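Local coordinates for protein putative D-alanine N-acetyltransferase of GNAT family (PDB 2R7H) that probably transfers an acyl group, most likely acetyl from acetyl-coenzyme A, to an acceptor amine, as GNAT-family acetyltransferases do, at residues Ala151-Glu156 / Tyr172-Ala177. Numbering follows the deposited sequence.
Sequences AGFSAE and YRLEVA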
ATOM      1  N   ALA B 151       6.341 -17.166 -14.368  1.00 40.29           N
ATOM      2  CA  ALA B 151       7.228 -16.054 -14.727  1.00 39.83           C
ATOM      3  C   ALA B 151       8.421 -15.913 -13.782  1.00 39.08           C
ATOM      4  O   ALA B 151       9.229 -15.001 -13.948  1.00 43.07           O
ATOM      5  CB  ALA B 151       6.442 -14.743 -14.829  1.00 41.30           C
ATOM      6  N   GLY B 152       8.550 -16.797 -12.803  1.00 37.48           N
ATOM      7  CA  GLY B 152       9.671 -16.752 -11.870  1.00 38.78           C
ATOM      8  C   GLY B 152       9.424 -16.017 -10.559  1.00 37.74           C
ATOM      9  O   GLY B 152      10.383 -15.757  -9.838  1.00 37.52           O
ATOM     10  N   PHE B 153       8.169 -15.649 -10.279  1.00 37.88           N
ATOM     11  CA  PHE B 153       7.822 -14.971  -9.014  1.00 38.99           C
ATOM     12  C   PHE B 153       7.707 -16.078  -8.001  1.00 38.89           C
ATOM     13  O   PHE B 153       7.360 -17.207  -8.344  1.00 40.82           O
ATOM     14  CB  PHE B 153       6.463 -14.237  -8.996  1.00 35.20           C
ATOM     15  CG  PHE B 153       6.402 -12.895  -9.728  1.00 39.21           C
ATOM     16  CD1 PHE B 153       6.258 -12.809 -11.115  1.00 35.71           C
ATOM     17  CD2 PHE B 153       6.347 -11.694  -8.986  1.00 28.11           C
ATOM     18  CE1 PHE B 153       6.137 -11.551 -11.742  1.00 40.49           C
ATOM     19  CE2 PHE B 153       6.240 -10.434  -9.603  1.00 34.00           C
ATOM     20  CZ  PHE B 153       6.144 -10.358 -10.976  1.00 39.34           C
ATOM     21  N   SER B 154       8.038 -15.778  -6.763  1.00 38.19           N
ATOM     22  CA  SER B 154       7.915 -16.740  -5.697  1.00 37.39           C
ATOM     23  C   SER B 154       6.907 -16.132  -4.705  1.00 34.87           C
ATOM     24  O   SER B 154       6.851 -14.917  -4.519  1.00 32.97           O
ATOM     25  CB  SER B 154       9.270 -17.008  -5.043  1.00 39.35           C
ATOM     26  OG  SER B 154       9.769 -15.831  -4.425  1.00 43.56           O
ATOM     27  N   ALA B 155       6.043 -16.982  -4.166  1.00 34.60           N
ATOM     28  CA  ALA B 155       5.066 -16.625  -3.171  1.00 34.02           C
ATOM     29  C   ALA B 155       5.881 -16.365  -1.924  1.00 34.37           C
ATOM     30  O   ALA B 155       6.439 -17.289  -1.373  1.00 39.06           O
ATOM     31  CB  ALA B 155       4.114 -17.820  -2.943  1.00 31.50           C
ATOM     32  N   GLU B 156       6.002 -15.119  -1.480  1.00 32.71           N
ATOM     33  CA  GLU B 156       6.793 -14.818  -0.258  1.00 30.96           C
ATOM     34  C   GLU B 156       5.983 -14.603   1.022  1.00 32.82           C
ATOM     35  O   GLU B 156       6.530 -14.777   2.113  1.00 34.42           O
ATOM     36  CB  GLU B 156       7.736 -13.649  -0.503  1.00 27.43           C
ATOM     37  CG  GLU B 156       8.706 -13.364   0.651  1.00 30.94           C
ATOM     38  CD  GLU B 156       9.702 -12.302   0.353  1.00 34.34           C
ATOM     39  OE1 GLU B 156       9.388 -11.411  -0.459  1.00 27.40           O
ATOM     40  OE2 GLU B 156      10.782 -12.317   0.993  1.00 29.08           O
ATOM     41  N   TYR B 172       3.703 -12.037  -4.115  1.00 26.61           N
ATOM     42  CA  TYR B 172       4.664 -12.646  -4.994  1.00 28.92           C
ATOM     43  C   TYR B 172       5.830 -11.716  -5.181  1.00 29.80           C
ATOM     44  O   TYR B 172       5.678 -10.528  -5.387  1.00 30.12           O
ATOM     45  CB  TYR B 172       4.001 -12.993  -6.354  1.00 31.68           C
ATOM     46  CG  TYR B 172       3.162 -14.238  -6.297  1.00 30.75           C
ATOM     47  CD1 TYR B 172       3.759 -15.502  -6.392  1.00 34.76           C
ATOM     48  CD2 TYR B 172       1.792 -14.173  -6.178  1.00 35.97           C
ATOM     49  CE1 TYR B 172       3.006 -16.654  -6.330  1.00 34.49           C
ATOM     50  CE2 TYR B 172       1.042 -15.332  -6.126  1.00 37.21           C
ATOM     51  CZ  TYR B 172       1.645 -16.548  -6.193  1.00 32.12           C
ATOM     52  OH  TYR B 172       0.870 -17.664  -6.119  1.00 35.08           O
ATOM     53  N   ARG B 173       7.015 -12.277  -5.145  1.00 29.51           N
ATOM     54  CA  ARG B 173       8.255 -11.530  -5.260  1.00 28.52           C
ATOM     55  C   ARG B 173       9.051 -11.892  -6.532  1.00 32.12           C
ATOM     56  O   ARG B 173       9.206 -13.061  -6.826  1.00 30.89           O
ATOM     57  CB  ARG B 173       9.121 -11.978  -4.077  1.00 27.42           C
ATOM     58  CG  ARG B 173      10.503 -11.335  -3.930  1.00 25.48           C
ATOM     59  CD  ARG B 173      11.338 -12.222  -3.091  1.00 31.17           C
ATOM     60  NE  ARG B 173      12.646 -11.642  -2.855  1.00 29.87           N
ATOM     61  CZ  ARG B 173      12.900 -10.722  -1.941  1.00 38.66           C
ATOM     62  NH1 ARG B 173      11.927 -10.190  -1.188  1.00 36.41           N
ATOM     63  NH2 ARG B 173      14.145 -10.287  -1.831  1.00 33.75           N
ATOM     64  N   LEU B 174       9.552 -10.889  -7.264  1.00 31.75           N
ATOM     65  CA  LEU B 174      10.456 -11.159  -8.402  1.00 31.09           C
ATOM     66  C   LEU B 174      11.716 -10.341  -8.173  1.00 31.37           C
ATOM     67  O   LEU B 174      11.654  -9.129  -8.040  1.00 28.85           O
ATOM     68  CB  LEU B 174       9.871 -10.751  -9.750  1.00 30.82           C
ATOM     69  CG  LEU B 174      10.679 -11.072 -11.024  1.00 31.77           C
ATOM     70  CD1 LEU B 174      10.688 -12.553 -11.301  1.00 34.57           C
ATOM     71  CD2 LEU B 174      10.058 -10.390 -12.199  1.00 29.35           C
ATOM     72  N   GLU B 175      12.855 -11.003  -8.067  1.00 33.56           N
ATOM     73  CA  GLU B 175      14.144 -10.314  -7.925  1.00 33.79           C
ATOM     74  C   GLU B 175      14.517  -9.971  -9.355  1.00 35.55           C
ATOM     75  O   GLU B 175      14.564 -10.847 -10.239  1.00 33.05           O
ATOM     76  CB  GLU B 175      15.180 -11.194  -7.259  1.00 36.25           C
ATOM     77  CG  GLU B 175      14.764 -11.540  -5.833  1.00 37.51           C
ATOM     78  CD  GLU B 175      15.742 -12.354  -5.053  1.00 49.80           C
ATOM     79  OE1 GLU B 175      16.885 -12.525  -5.510  1.00 61.50           O
ATOM     80  OE2 GLU B 175      15.361 -12.823  -3.956  1.00 53.42           O
ATOM     81  N   VAL B 176      14.729  -8.681  -9.572  1.00 38.04           N
ATOM     82  CA  VAL B 176      15.034  -8.058 -10.880  1.00 42.21           C
ATOM     83  C   VAL B 176      16.535  -7.750 -11.142  1.00 46.76           C
ATOM     84  O   VAL B 176      16.962  -7.585 -12.299  1.00 47.91           O
ATOM     85  CB  VAL B 176      14.097  -6.802 -11.051  1.00 41.88           C
ATOM     86  CG1 VAL B 176      14.763  -5.670 -11.691  1.00 47.23           C
ATOM     87  CG2 VAL B 176      12.752  -7.199 -11.724  1.00 38.33           C
ATOM     88  N   ALA B 177      17.334  -7.711 -10.087  1.00 49.20           N
ATOM     89  CA  ALA B 177      18.745  -7.431 -10.198  1.00 53.83           C
ATOM     90  C   ALA B 177      19.424  -8.145  -9.043  1.00 58.73           C
ATOM     91  O   ALA B 177      18.913  -9.184  -8.589  1.00 62.01           O
ATOM     92  CB  ALA B 177      18.984  -5.929 -10.140  1.00 52.33           C
ATOM     93  OXT ALA B 177      20.466  -7.714  -8.535  1.00 62.51           O
TER
HETATM   94  O   HOH W   1      12.628 -14.084  -8.134  1.00 47.80           O
HETATM   95  O   HOH W   2      11.806 -14.666  -5.753  1.00 54.67           O
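Leu174 lays its CB over one face of the Phe153 ring, 3.8 Å from the ring centroid and displaced toward the CD2-CE2 side of the rim, a CH-pi contact in which the two side chains cross at about a right angle. The leucine CG stands anti to its backbone N (chi1 -176°); beyond it CD2 lies near CZ and CE1 of the ring, whereas CD1 rests 3.5 Å from the carbonyl O of Gly152. This glycine, with positive phi, closes helix 142-150 in a Schellman motif and turns the chain into strand 154-159, outermost in the sheet of this chain. Ser154 and Arg173 then form an antiparallel hydrogen-bonded pair, with Ser154 N to Arg173 O at 3.0 Å and Arg173 N to Ser154 O at 2.7 Å. The two strands make the C-terminal beta hairpin of the GNAT fold. In the next pair, non-hydrogen-bonded, Ala155 CB touches CE1 of the Tyr172 ring at 3.7 Å, while the phenol OH is hydrogen-bonded to Glu149 OE2 in helix 142-150. On the face shared by Ser154 and Arg173, the arginine, extended as far as NE, passes Glu156 OE1 with its methylenes and gives NH1 to the syn side of that oxygen at 2.9 Å, somewhat out of both planes; carboxylate and guanidinium stand 88° apart. NE donates to the anti lone pair of Glu175 OE2 at 3.2 Å, close to the guanidinium plane, and the two salt bridges grip the group from two carboxylates. Lys160 of the second subunit extends this network, its backbone O accepting from Arg173 NH1 and its N donating to Glu156 OE2. A water links Ser154 OG to Arg173 O.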